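Long-range contacts in YJHT (Escherichia coli, PDB 2UVK), which catalyses the interconversion of the alpha- and beta-anomers of N-acetylneuraminate (sialic acid), speeding their equilibration: residues 107-112 against 123-129; 161-166 against 209-213; 187-191 against 216-220; 205-209 against 237-243. All blocks are in the same frame, centred on the assembly; numbering follows the deposited sequence. Where two conformers were deposited one is given.

Interaction 1: residues 107-112 against 123-129; sequences MGMAGH and VTGGVNQ
Val-127 N donates to Ala-110 O over 3.0 Å, with an N-H...O angle of 162°. The same carbonyl oxygen lies 3.2 Å from Gly-126 CA, a close approach at a glycine. Waters fill the seam between the backbones. One takes a bond from Ala-110 N at 2.9 Å and lies between Gly-108 O and Val-127 O. A second donates to both Gly-108 O and Gly-125 O. A third accepts from Gly-108 N and Gln-129 N. Val-123 turns CG1 away from its own amide nitrogen (chi1 174°), which brings it to His-112 CD2 at 3.9 Å and to the selenium SE of selenomethionine Met-109 at 4.0 Å. Met-109 CB lies over the centre of one His-112 ring face. His-112 NE2 is bonded to Phe-71 O. Gln-129 OE1 comes within 3.5 Å of Gly-108 CA and bonds Asn-130 of the second subunit. With an alanine at Gln-129, Gly-108 would probably lose this cover and Asn-130 of the second subunit its amide partner. Gly-125 and Gly-126 form the glycine pair that marks the second strand of a kelch blade, here in contact with the loop entering that blade.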
loop_
_atom_site.group_PDB
_atom_site.type_symbol
_atom_site.label_atom_id
_atom_site.label_comp_id
_atom_site.label_asym_id
_atom_site.label_seq_id
_atom_site.Cartn_x
_atom_site.Cartn_y
_atom_site.Cartn_z
HETATM N N MSE B 107 -3.416 -0.091 4.352
HETATM C CA MSE B 107 -3.742 0.620 3.114
HETATM C C MSE B 107 -4.795 1.687 3.390
HETATM O O MSE B 107 -5.684 1.494 4.222
HETATM C CB MSE B 107 -4.248 -0.364 2.047
HETATM C CG MSE B 107 -3.141 -1.041 1.191
HETATM SE SE MSE B 107 -2.166 -2.490 2.066
HETATM C CE MSE B 107 -3.579 -3.849 2.141
ATOM N N GLY B 108 -4.698 2.826 2.704
ATOM C CA GLY B 108 -5.780 3.759 2.722
ATOM C C GLY B 108 -7.037 3.045 2.256
ATOM O O GLY B 108 -6.965 2.025 1.556
HETATM N N MSE B 109 -8.195 3.568 2.632
HETATM C CA MSE B 109 -9.480 2.938 2.356
HETATM C C MSE B 109 -10.464 3.946 1.782
HETATM O O MSE B 109 -11.091 4.708 2.515
HETATM C CB MSE B 109 -10.009 2.340 3.656
HETATM C CG MSE B 109 -9.147 1.209 4.149
HETATM SE SE MSE B 109 -9.831 0.421 5.825
HETATM C CE MSE B 109 -9.366 1.891 7.030
ATOM N N ALA B 110 -10.566 3.978 0.455
ATOM C CA ALA B 110 -11.604 4.717 -0.265
ATOM C C ALA B 110 -11.960 4.001 -1.535
ATOM O O ALA B 110 -11.072 3.771 -2.346
ATOM C CB ALA B 110 -11.170 6.165 -0.587
ATOM N N GLY B 111 -13.237 3.631 -1.666
ATOM C CA GLY B 111 -13.659 2.729 -2.721
ATOM C C GLY B 111 -13.556 1.271 -2.312
ATOM O O GLY B 111 -13.858 0.376 -3.099
ATOM N N HIS B 112 -13.111 1.039 -1.092
ATOM C CA HIS B 112 -13.084 -0.290 -0.498
ATOM C C HIS B 112 -14.510 -0.766 -0.210
ATOM O O HIS B 112 -15.490 -0.001 -0.186
ATOM C CB HIS B 112 -12.264 -0.270 0.783
ATOM C CG HIS B 112 -12.769 0.699 1.802
ATOM N ND1 HIS B 112 -12.957 2.042 1.529
ATOM C CD2 HIS B 112 -13.136 0.517 3.097
ATOM C CE1 HIS B 112 -13.435 2.635 2.610
ATOM N NE2 HIS B 112 -13.536 1.734 3.576
ATOM N N VAL B 123 -11.984 -6.133 4.846
ATOM C CA VAL B 123 -11.857 -4.990 3.912
ATOM C C VAL B 123 -11.047 -5.415 2.691
ATOM O O VAL B 123 -10.015 -6.068 2.818
ATOM C CB VAL B 123 -11.136 -3.812 4.600
ATOM C CG1 VAL B 123 -10.879 -2.681 3.602
ATOM C CG2 VAL B 123 -11.944 -3.312 5.813
ATOM N N THR B 124 -11.536 -5.072 1.509
ATOM C CA THR B 124 -10.720 -5.210 0.294
ATOM C C THR B 124 -11.113 -4.112 -0.666
ATOM O O THR B 124 -12.127 -3.436 -0.462
ATOM C CB THR B 124 -10.834 -6.615 -0.344
ATOM O OG1 THR B 124 -9.825 -6.756 -1.346
ATOM C CG2 THR B 124 -12.208 -6.885 -0.880
ATOM N N GLY B 125 -10.281 -3.925 -1.687
ATOM C CA GLY B 125 -10.534 -2.880 -2.675
ATOM C C GLY B 125 -10.094 -1.504 -2.226
ATOM O O GLY B 125 -9.616 -1.302 -1.115
ATOM N N GLY B 126 -10.288 -0.564 -3.126
ATOM C CA GLY B 126 -9.963 0.823 -2.875
ATOM C C GLY B 126 -8.799 1.327 -3.688
ATOM O O GLY B 126 -7.938 0.556 -4.165
ATOM N N VAL B 127 -8.753 2.646 -3.812
ATOM C CA VAL B 127 -7.664 3.301 -4.524
ATOM C C VAL B 127 -6.355 3.181 -3.736
ATOM O O VAL B 127 -6.347 2.854 -2.540
ATOM C CB VAL B 127 -7.989 4.788 -4.737
ATOM C CG1 VAL B 127 -9.297 4.959 -5.490
ATOM C CG2 VAL B 127 -7.975 5.573 -3.392
ATOM N N ASN B 128 -5.240 3.514 -4.378
ATOM C CA ASN B 128 -3.945 3.582 -3.739
ATOM C C ASN B 128 -3.800 4.963 -3.097
ATOM O O ASN B 128 -3.984 5.989 -3.769
ATOM C CB ASN B 128 -2.825 3.388 -4.767
ATOM C CG ASN B 128 -1.461 3.534 -4.191
ATOM O OD1 ASN B 128 -0.889 4.641 -4.201
ATOM N ND2 ASN B 128 -0.889 2.427 -3.683
ATOM N N GLN B 129 -3.447 4.993 -1.827
ATOM C CA GLN B 129 -3.439 6.281 -1.127
ATOM C C GLN B 129 -2.422 7.243 -1.729
ATOM O O GLN B 129 -2.718 8.432 -1.857
ATOM C CB GLN B 129 -3.203 6.089 0.344
ATOM C CG GLN B 129 -1.888 5.729 0.761
ATOM C CD GLN B 129 -1.862 5.196 2.197
ATOM O OE1 GLN B 129 -2.779 5.488 3.016
ATOM N NE2 GLN B 129 -0.827 4.396 2.511
HETATM O O HOH W 1 -8.351 2.522 -0.741
HETATM O O HOH W 2 -2.962 2.527 -0.028
HETATM O O HOH W 3 -8.159 -0.617 1.101
#

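Interaction 2: residues 161-166 against 209-213; sequences AEDYFF and EAKPG
Pro-212 CD sits over one face of the Tyr-164 ring in a CH-pi contact, 3.5 Å from its centroid and 16° off the ring normal. Lys-211 CE reaches the same ring obliquely, 3.4 Å from Tyr-164 CE2. The Phe-166 ring turns its edge to the backbone of Glu-209, with CE2 3.4 Å from Glu-209 O and the oxygen near the ring plane. Phe-166 CZ is 3.8 Å from Pro-212 CD, so the proline CD touches both rings. Ala-161 CB packs on Ala-210 O at 3.7 Å. The Lys-211 chain passes obliquely across Tyr-164 and bends at chi3 (-78°), which brings NZ to the hydroxyl. Lys-211 NZ donates to Tyr-164 OH at 3.0 Å. Its strongest partner is Lys-159 O, and Phe-157 O and Asn-275 O are also within bonding range, so four oxygens share three N-H groups. Tyr-164 OH is also bonded to Tyr-156 O. A phenylalanine in place of Tyr-164 would keep the face for Pro-212, but Lys-211 NZ would probably lose one oxygen and Tyr-156 O its hydroxyl partner. Ala-210 and Lys-211 form a classic beta bulge. Just beyond it, Gly-213 N donates to Glu-209 OE2 at 3.0 Å, from 54° out of the carboxylate plane. Glu-209, the predicted proton acceptor, also forms a salt bridge with Arg-215. The buried lysine is ringed by neutral oxygens, a setting likely to favour its charged form.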
loop_
_atom_site.group_PDB
_atom_site.type_symbol
_atom_site.label_atom_id
_atom_site.label_comp_id
_atom_site.label_asym_id
_atom_site.label_seq_id
_atom_site.Cartn_x
_atom_site.Cartn_y
_atom_site.Cartn_z
ATOM N N ALA B 161 -4.277 -0.394 -15.985
ATOM C CA ALA B 161 -5.015 -0.574 -14.730
ATOM C C ALA B 161 -4.101 -0.990 -13.571
ATOM O O ALA B 161 -4.203 -0.460 -12.456
ATOM C CB ALA B 161 -6.153 -1.569 -14.916
ATOM N N GLU B 162 -3.167 -1.896 -13.815
ATOM C CA GLU B 162 -2.254 -2.354 -12.763
ATOM C C GLU B 162 -1.426 -1.233 -12.139
ATOM O O GLU B 162 -0.983 -1.370 -11.002
ATOM C CB GLU B 162 -1.239 -3.410 -13.262
ATOM C CG GLU B 162 -1.729 -4.500 -14.158
ATOM C CD GLU B 162 -1.717 -4.052 -15.612
ATOM O OE1 GLU B 162 -0.660 -4.113 -16.330
ATOM O OE2 GLU B 162 -2.777 -3.620 -16.022
ATOM N N ASP B 163 -1.165 -0.159 -12.888
ATOM C CA ASP B 163 -0.291 0.907 -12.425
ATOM C C ASP B 163 -0.969 1.762 -11.331
ATOM O O ASP B 163 -0.310 2.638 -10.747
ATOM C CB ASP B 163 0.085 1.842 -13.575
ATOM C CG ASP B 163 0.902 1.157 -14.663
ATOM O OD1 ASP B 163 1.568 0.163 -14.399
ATOM O OD2 ASP B 163 0.875 1.662 -15.795
ATOM N N TYR B 164 -2.267 1.557 -11.132
ATOM C CA TYR B 164 -3.008 2.312 -10.089
ATOM C C TYR B 164 -3.028 1.612 -8.746
ATOM O O TYR B 164 -3.434 2.200 -7.760
ATOM C CB TYR B 164 -4.428 2.610 -10.531
ATOM C CG TYR B 164 -4.485 3.512 -11.744
ATOM C CD1 TYR B 164 -4.490 4.906 -11.626
ATOM C CD2 TYR B 164 -4.461 2.964 -13.025
ATOM C CE1 TYR B 164 -4.525 5.730 -12.766
ATOM C CE2 TYR B 164 -4.507 3.764 -14.140
ATOM C CZ TYR B 164 -4.533 5.136 -14.013
ATOM O OH TYR B 164 -4.546 5.907 -15.173
ATOM N N PHE B 165 -2.576 0.368 -8.697
ATOM C CA PHE B 165 -2.404 -0.341 -7.450
ATOM C C PHE B 165 -3.666 -0.283 -6.610
ATOM O O PHE B 165 -3.598 -0.097 -5.386
ATOM C CB PHE B 165 -1.177 0.146 -6.721
ATOM C CG PHE B 165 0.096 -0.210 -7.419
ATOM C CD1 PHE B 165 0.759 -1.386 -7.117
ATOM C CD2 PHE B 165 0.637 0.625 -8.374
ATOM C CE1 PHE B 165 1.929 -1.715 -7.772
ATOM C CE2 PHE B 165 1.805 0.289 -9.031
ATOM C CZ PHE B 165 2.451 -0.871 -8.717
ATOM N N PHE B 166 -4.824 -0.468 -7.224
ATOM C CA PHE B 166 -6.045 -0.691 -6.430
ATOM C C PHE B 166 -5.829 -1.928 -5.529
ATOM O O PHE B 166 -5.125 -2.869 -5.910
ATOM C CB PHE B 166 -7.280 -0.853 -7.300
ATOM C CG PHE B 166 -7.793 0.415 -7.933
ATOM C CD1 PHE B 166 -7.093 1.618 -7.874
ATOM C CD2 PHE B 166 -8.989 0.386 -8.609
ATOM C CE1 PHE B 166 -7.634 2.757 -8.430
ATOM C CE2 PHE B 166 -9.515 1.532 -9.177
ATOM C CZ PHE B 166 -8.829 2.717 -9.073
ATOM N N GLU B 209 -14.672 -0.110 -10.207
ATOM C CA GLU B 209 -13.649 0.437 -11.098
ATOM C C GLU B 209 -12.401 -0.407 -11.028
ATOM O O GLU B 209 -11.954 -0.731 -9.932
ATOM C CB GLU B 209 -13.259 1.861 -10.698
ATOM C CG GLU B 209 -14.237 2.927 -11.112
ATOM C CD GLU B 209 -13.619 4.332 -11.010
ATOM O OE1 GLU B 209 -12.845 4.575 -10.078
ATOM O OE2 GLU B 209 -13.835 5.165 -11.920
ATOM N N ALA B 210 -11.832 -0.774 -12.197
ATOM C CA ALA B 210 -10.491 -1.366 -12.266
ATOM C C ALA B 210 -9.382 -0.328 -12.309
ATOM O O ALA B 210 -8.252 -0.613 -11.973
ATOM C CB ALA B 210 -10.348 -2.307 -13.487
ATOM N N LYS B 211 -9.728 0.890 -12.729
ATOM C CA LYS B 211 -8.821 2.033 -12.683
ATOM C C LYS B 211 -9.720 3.242 -12.836
ATOM O O LYS B 211 -10.879 3.087 -13.180
ATOM C CB LYS B 211 -7.775 1.987 -13.799
ATOM C CG LYS B 211 -8.324 1.979 -15.235
ATOM C CD LYS B 211 -7.264 2.464 -16.247
ATOM C CE LYS B 211 -7.131 3.979 -16.219
ATOM N NZ LYS B 211 -6.135 4.459 -17.245
ATOM N N PRO B 212 -9.195 4.449 -12.581
ATOM C CA PRO B 212 -10.052 5.621 -12.789
ATOM C C PRO B 212 -10.672 5.650 -14.182
ATOM O O PRO B 212 -9.932 5.575 -15.168
ATOM C CB PRO B 212 -9.108 6.779 -12.510
ATOM C CG PRO B 212 -8.128 6.221 -11.541
ATOM C CD PRO B 212 -7.878 4.824 -12.051
ATOM N N GLY B 213 -12.007 5.639 -14.242
ATOM C CA GLY B 213 -12.769 5.673 -15.495
ATOM C C GLY B 213 -13.020 4.373 -16.243
ATOM O O GLY B 213 -13.626 4.368 -17.327
#

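Interaction 3: residues 187-191 against 216-220; sequences PWYGT and TDAVF
Tyr-189 OH and Thr-216 OG1 share a hydrogen bond of 2.8 Å, the one polar link between the two segments. OG1 lies at the edge of the tyrosine ring, near its plane. A chi1 of -177° swings Thr-216 OG1 to the side remote from its own N. From there it also accepts from Ala-218 N at 3.1 Å, which makes an ST turn. The aromatic contacts form a cluster of three rings. Phe-220 points its edge at the face of Tyr-189 in a T-shaped pair, with centroids 5.6 Å apart and planes at 80°. Phe-220 also lies nearly parallel to the six-membered ring of Trp-188, at 19°. These two rings are slid apart and barely overlap, with Trp-188 CE3 3.5 Å from Phe-220 CD1. Trp-188 also makes a cation-pi contact with Lys-233, and Pro-187 CB lies over the centre of one of its faces. The aliphatic contacts are small. Thr-191 CG2 meets Thr-216 CG2 at 3.9 Å, and Ala-218 CB is 3.6 Å from Tyr-189 OH. The contact joins the loop between strands 179-185 and 195-199 to the turn entering strand 219-223, and so bridges neighbouring propeller blades. The two bonds on Thr-216 OG1 are likely to fix that hydroxyl, which anchors the end of Tyr-189, while the Phe-220 edge on its face would probably resist turning of the ring.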
loop_
_atom_site.group_PDB
_atom_site.type_symbol
_atom_site.label_atom_id
_atom_site.label_comp_id
_atom_site.label_asym_id
_atom_site.label_seq_id
_atom_site.Cartn_x
_atom_site.Cartn_y
_atom_site.Cartn_z
ATOM N N PRO B 187 -6.534 -13.483 -6.368
ATOM C CA PRO B 187 -5.647 -13.897 -7.446
ATOM C C PRO B 187 -5.641 -13.010 -8.694
ATOM O O PRO B 187 -4.777 -13.190 -9.568
ATOM C CB PRO B 187 -6.194 -15.277 -7.833
ATOM C CG PRO B 187 -7.227 -15.660 -6.785
ATOM C CD PRO B 187 -7.665 -14.396 -6.137
ATOM N N TRP B 188 -6.562 -12.044 -8.763
ATOM C CA TRP B 188 -6.778 -11.232 -9.959
ATOM C C TRP B 188 -6.384 -9.764 -9.694
ATOM O O TRP B 188 -5.209 -9.440 -9.763
ATOM C CB TRP B 188 -8.224 -11.409 -10.422
ATOM C CG TRP B 188 -8.465 -12.873 -10.747
ATOM C CD1 TRP B 188 -7.891 -13.572 -11.758
ATOM C CD2 TRP B 188 -9.260 -13.801 -10.009
ATOM N NE1 TRP B 188 -8.295 -14.877 -11.711
ATOM C CE2 TRP B 188 -9.143 -15.047 -10.655
ATOM C CE3 TRP B 188 -10.085 -13.705 -8.882
ATOM C CZ2 TRP B 188 -9.789 -16.184 -10.194
ATOM C CZ3 TRP B 188 -10.723 -14.836 -8.432
ATOM C CH2 TRP B 188 -10.588 -16.061 -9.096
ATOM N N TYR B 189 -7.341 -8.894 -9.408
ATOM C CA TYR B 189 -7.045 -7.461 -9.251
ATOM C C TYR B 189 -8.043 -6.848 -8.279
ATOM O O TYR B 189 -9.126 -7.387 -8.056
ATOM C CB TYR B 189 -7.108 -6.737 -10.610
ATOM C CG TYR B 189 -8.388 -6.986 -11.348
ATOM C CD1 TYR B 189 -9.503 -6.188 -11.162
ATOM C CD2 TYR B 189 -8.504 -8.063 -12.236
ATOM C CE1 TYR B 189 -10.684 -6.437 -11.807
ATOM C CE2 TYR B 189 -9.690 -8.321 -12.888
ATOM C CZ TYR B 189 -10.790 -7.513 -12.682
ATOM O OH TYR B 189 -11.970 -7.789 -13.325
ATOM N N GLY B 190 -7.678 -5.708 -7.702
ATOM C CA GLY B 190 -8.591 -4.959 -6.840
ATOM C C GLY B 190 -9.420 -3.974 -7.635
ATOM O O GLY B 190 -9.082 -3.654 -8.763
ATOM N N THR B 191 -10.537 -3.561 -7.046
ATOM C CA THR B 191 -11.409 -2.565 -7.626
ATOM C C THR B 191 -11.708 -1.480 -6.583
ATOM O O THR B 191 -11.476 -1.662 -5.398
ATOM C CB THR B 191 -12.773 -3.180 -8.018
ATOM O OG1 THR B 191 -13.426 -3.664 -6.826
ATOM C CG2 THR B 191 -12.591 -4.314 -9.070
ATOM N N THR B 216 -15.213 -2.906 -14.319
ATOM C CA THR B 216 -15.245 -4.327 -14.649
ATOM C C THR B 216 -16.665 -4.876 -14.474
ATOM O O THR B 216 -17.405 -4.403 -13.603
ATOM C CB THR B 216 -14.275 -5.129 -13.774
ATOM O OG1 THR B 216 -14.293 -6.507 -14.171
ATOM C CG2 THR B 216 -14.652 -5.048 -12.317
ATOM N N ASP B 217 -17.071 -5.839 -15.323
ATOM C CA ASP B 217 -18.335 -6.539 -15.132
ATOM C C ASP B 217 -18.137 -7.823 -14.309
ATOM O O ASP B 217 -19.071 -8.596 -14.132
ATOM C CB ASP B 217 -19.013 -6.842 -16.480
ATOM C CG ASP B 217 -18.242 -7.817 -17.307
ATOM O OD1 ASP B 217 -17.067 -8.065 -16.985
ATOM O OD2 ASP B 217 -18.830 -8.335 -18.293
ATOM N N ALA B 218 -16.940 -7.991 -13.737
ATOM C CA ALA B 218 -16.633 -9.178 -12.961
ATOM C C ALA B 218 -17.487 -9.298 -11.703
ATOM O O ALA B 218 -17.946 -8.281 -11.121
ATOM C CB ALA B 218 -15.161 -9.209 -12.601
ATOM N N VAL B 219 -17.632 -10.540 -11.250
ATOM C CA VAL B 219 -18.233 -10.902 -9.996
ATOM C C VAL B 219 -17.315 -11.921 -9.378
ATOM O O VAL B 219 -17.088 -12.978 -9.962
ATOM C CB VAL B 219 -19.607 -11.542 -10.161
ATOM C CG1 VAL B 219 -20.177 -11.996 -8.818
ATOM C CG2 VAL B 219 -20.515 -10.596 -10.911
ATOM N N PHE B 220 -16.754 -11.611 -8.219
ATOM C CA PHE B 220 -15.897 -12.532 -7.500
ATOM C C PHE B 220 -16.602 -13.100 -6.288
ATOM O O PHE B 220 -17.319 -12.402 -5.593
ATOM C CB PHE B 220 -14.620 -11.838 -7.059
ATOM C CG PHE B 220 -13.866 -11.194 -8.181
ATOM C CD1 PHE B 220 -13.095 -11.960 -9.037
ATOM C CD2 PHE B 220 -13.906 -9.812 -8.372
ATOM C CE1 PHE B 220 -12.413 -11.387 -10.054
ATOM C CE2 PHE B 220 -13.195 -9.220 -9.395
ATOM C CZ PHE B 220 -12.441 -10.008 -10.239
#

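Interaction 4: residues 205-209 against 237-243; sequences LINGE and VSSPDGV
Gly-208 N donates to Val-243 O at 2.9 Å, with an N-H...O angle of 158°. Asn-207 CB lies 3.1 Å from the same Val-243 O, so the oxygen is covered from a second residue. The Asn-207 side chain points into the loop 237-243, with CG anti to its carbonyl carbon (chi1 -70°). Its amide is set between Val-237, Ser-238, Gly-242 and Val-243. Asn-207 CG is 3.7 Å from Val-237 O, and it is 3.9 Å from Val-243 N. Asn-207 and Gly-208 lie at the end region of the second strand of the blade. This is the place where kelch repeats commonly carry a glycine pair, and the positive phi of Asn-207 (57°) fits that. Gly-208 beside it has backbone angles that suit a residue without a side chain. Residues 237-243 belong to the loop that joins outer strand 230-233 of this blade to inner strand 247-251 of the next. Gly-242 N donates to Ser-238 O at 2.9 Å and closes the loop on itself, around a cis peptide before Pro-240. Asp-241 binds Gly-265 N and Arg-267 N, at the start of helix 266-271. The apolar part lies on the strand side. Ile-206 CG2 touches Val-237 CG1 at 3.6 Å, methyl against methyl. Phe-257 of the next blade packs on Ile-206, Asn-207, Val-237 and Val-243.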
loop_
_atom_site.group_PDB
_atom_site.type_symbol
_atom_site.label_atom_id
_atom_site.label_comp_id
_atom_site.label_asym_id
_atom_site.label_seq_id
_atom_site.Cartn_x
_atom_site.Cartn_y
_atom_site.Cartn_z
ATOM N N LEU B 205 -18.235 -9.915 -4.515
ATOM C CA LEU B 205 -17.707 -8.575 -4.886
ATOM C C LEU B 205 -18.120 -8.325 -6.320
ATOM O O LEU B 205 -17.653 -9.010 -7.232
ATOM C CB LEU B 205 -16.186 -8.538 -4.767
ATOM C CG LEU B 205 -15.566 -8.973 -3.439
ATOM C CD1 LEU B 205 -14.029 -8.959 -3.541
ATOM C CD2 LEU B 205 -16.030 -8.080 -2.309
ATOM N N ILE B 206 -19.022 -7.365 -6.541
ATOM C CA ILE B 206 -19.666 -7.174 -7.823
ATOM C C ILE B 206 -19.225 -5.879 -8.506
ATOM O O ILE B 206 -19.445 -4.777 -7.983
ATOM C CB ILE B 206 -21.215 -7.213 -7.725
ATOM C CG1 ILE B 206 -21.699 -8.472 -6.959
ATOM C CG2 ILE B 206 -21.825 -7.126 -9.096
ATOM C CD1 ILE B 206 -23.148 -8.452 -6.558
ATOM N N ASN B 207 -18.637 -6.022 -9.684
ATOM C CA ASN B 207 -18.211 -4.919 -10.516
ATOM C C ASN B 207 -17.218 -3.980 -9.786
ATOM O O ASN B 207 -16.381 -4.471 -9.033
ATOM C CB ASN B 207 -19.426 -4.159 -11.087
ATOM C CG ASN B 207 -20.205 -4.934 -12.137
ATOM O OD1 ASN B 207 -20.194 -6.193 -12.210
ATOM N ND2 ASN B 207 -20.906 -4.190 -12.949
ATOM N N GLY B 208 -17.317 -2.654 -9.992
ATOM C CA GLY B 208 -16.313 -1.723 -9.484
ATOM C C GLY B 208 -15.391 -1.165 -10.550
ATOM O O GLY B 208 -15.302 -1.707 -11.675
ATOM N N GLU B 209 -14.672 -0.110 -10.207
ATOM C CA GLU B 209 -13.649 0.437 -11.098
ATOM C C GLU B 209 -12.401 -0.407 -11.028
ATOM O O GLU B 209 -11.954 -0.731 -9.932
ATOM C CB GLU B 209 -13.259 1.861 -10.698
ATOM C CG GLU B 209 -14.237 2.927 -11.112
ATOM C CD GLU B 209 -13.619 4.332 -11.010
ATOM O OE1 GLU B 209 -12.845 4.575 -10.078
ATOM O OE2 GLU B 209 -13.835 5.165 -11.920
ATOM N N VAL B 237 -21.839 -9.651 -14.668
ATOM C CA VAL B 237 -23.109 -8.978 -14.649
ATOM C C VAL B 237 -22.871 -7.515 -15.017
ATOM O O VAL B 237 -21.784 -6.965 -14.798
ATOM C CB VAL B 237 -23.809 -9.134 -13.280
ATOM C CG1 VAL B 237 -23.045 -8.368 -12.207
ATOM C CG2 VAL B 237 -25.263 -8.671 -13.337
ATOM N N SER B 238 -23.895 -6.910 -15.594
ATOM C CA SER B 238 -23.812 -5.574 -16.155
ATOM C C SER B 238 -22.771 -5.508 -17.280
ATOM O O SER B 238 -22.017 -4.555 -17.424
ATOM C CB SER B 238 -23.563 -4.529 -15.042
ATOM O OG SER B 238 -24.154 -3.296 -15.403
ATOM N N SER B 239 -22.762 -6.538 -18.126
ATOM C CA SER B 239 -21.788 -6.608 -19.199
ATOM C C SER B 239 -22.229 -5.734 -20.368
ATOM O O SER B 239 -23.422 -5.510 -20.580
ATOM C CB SER B 239 -21.604 -8.052 -19.689
ATOM O OG SER B 239 -21.444 -8.977 -18.626
ATOM N N PRO B 240 -21.268 -5.260 -21.156
ATOM C CA PRO B 240 -19.845 -5.521 -21.079
ATOM C C PRO B 240 -19.012 -4.601 -20.193
ATOM O O PRO B 240 -17.915 -5.000 -19.807
ATOM C CB PRO B 240 -19.405 -5.326 -22.529
ATOM C CG PRO B 240 -20.289 -4.248 -23.003
ATOM C CD PRO B 240 -21.603 -4.443 -22.332
ATOM N N ASP B 241 -19.520 -3.402 -19.909
ATOM C CA ASP B 241 -18.695 -2.314 -19.364
ATOM C C ASP B 241 -18.601 -2.350 -17.837
ATOM O O ASP B 241 -17.613 -1.884 -17.292
ATOM C CB ASP B 241 -19.244 -0.929 -19.760
ATOM C CG ASP B 241 -18.986 -0.577 -21.222
ATOM O OD1 ASP B 241 -17.814 -0.596 -21.646
ATOM O OD2 ASP B 241 -19.965 -0.236 -21.919
ATOM N N GLY B 242 -19.628 -2.858 -17.175
ATOM C CA GLY B 242 -19.664 -2.869 -15.711
ATOM C C GLY B 242 -20.101 -1.513 -15.206
ATOM O O GLY B 242 -20.224 -0.555 -15.959
ATOM N N VAL B 243 -20.398 -1.475 -13.911
ATOM C CA VAL B 243 -20.680 -0.223 -13.209
ATOM C C VAL B 243 -19.799 -0.135 -11.976
ATOM O O VAL B 243 -19.124 -1.084 -11.590
ATOM C CB VAL B 243 -22.163 -0.122 -12.773
ATOM C CG1 VAL B 243 -23.077 -0.112 -13.995
ATOM C CG2 VAL B 243 -22.509 -1.241 -11.799
#

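In the fold
The four contacts lie close together, and interactions 1 and 2 also reach the second subunit. Interactions 3 and 4 are closest, with centres about 9 Å apart. They meet where Ala-218 O faces Asn-207 N at 2.8 Å and Asp-217 OD2 faces Ser-239 OG at 2.7 Å. Interaction 1 is joined to interaction 3 by Gly-126 N and Thr-191 O, 2.8 Å apart, and packs on interaction 2 where Val-127 CA lies 3.8 Å from Phe-166 CD1. Interactions 2 and 4 share Glu-209, the predicted proton acceptor. The side chains of Val-127 and Thr-191 are each about 6 Å from that of Glu-209, so interactions 1 and 3 also border the probable active site.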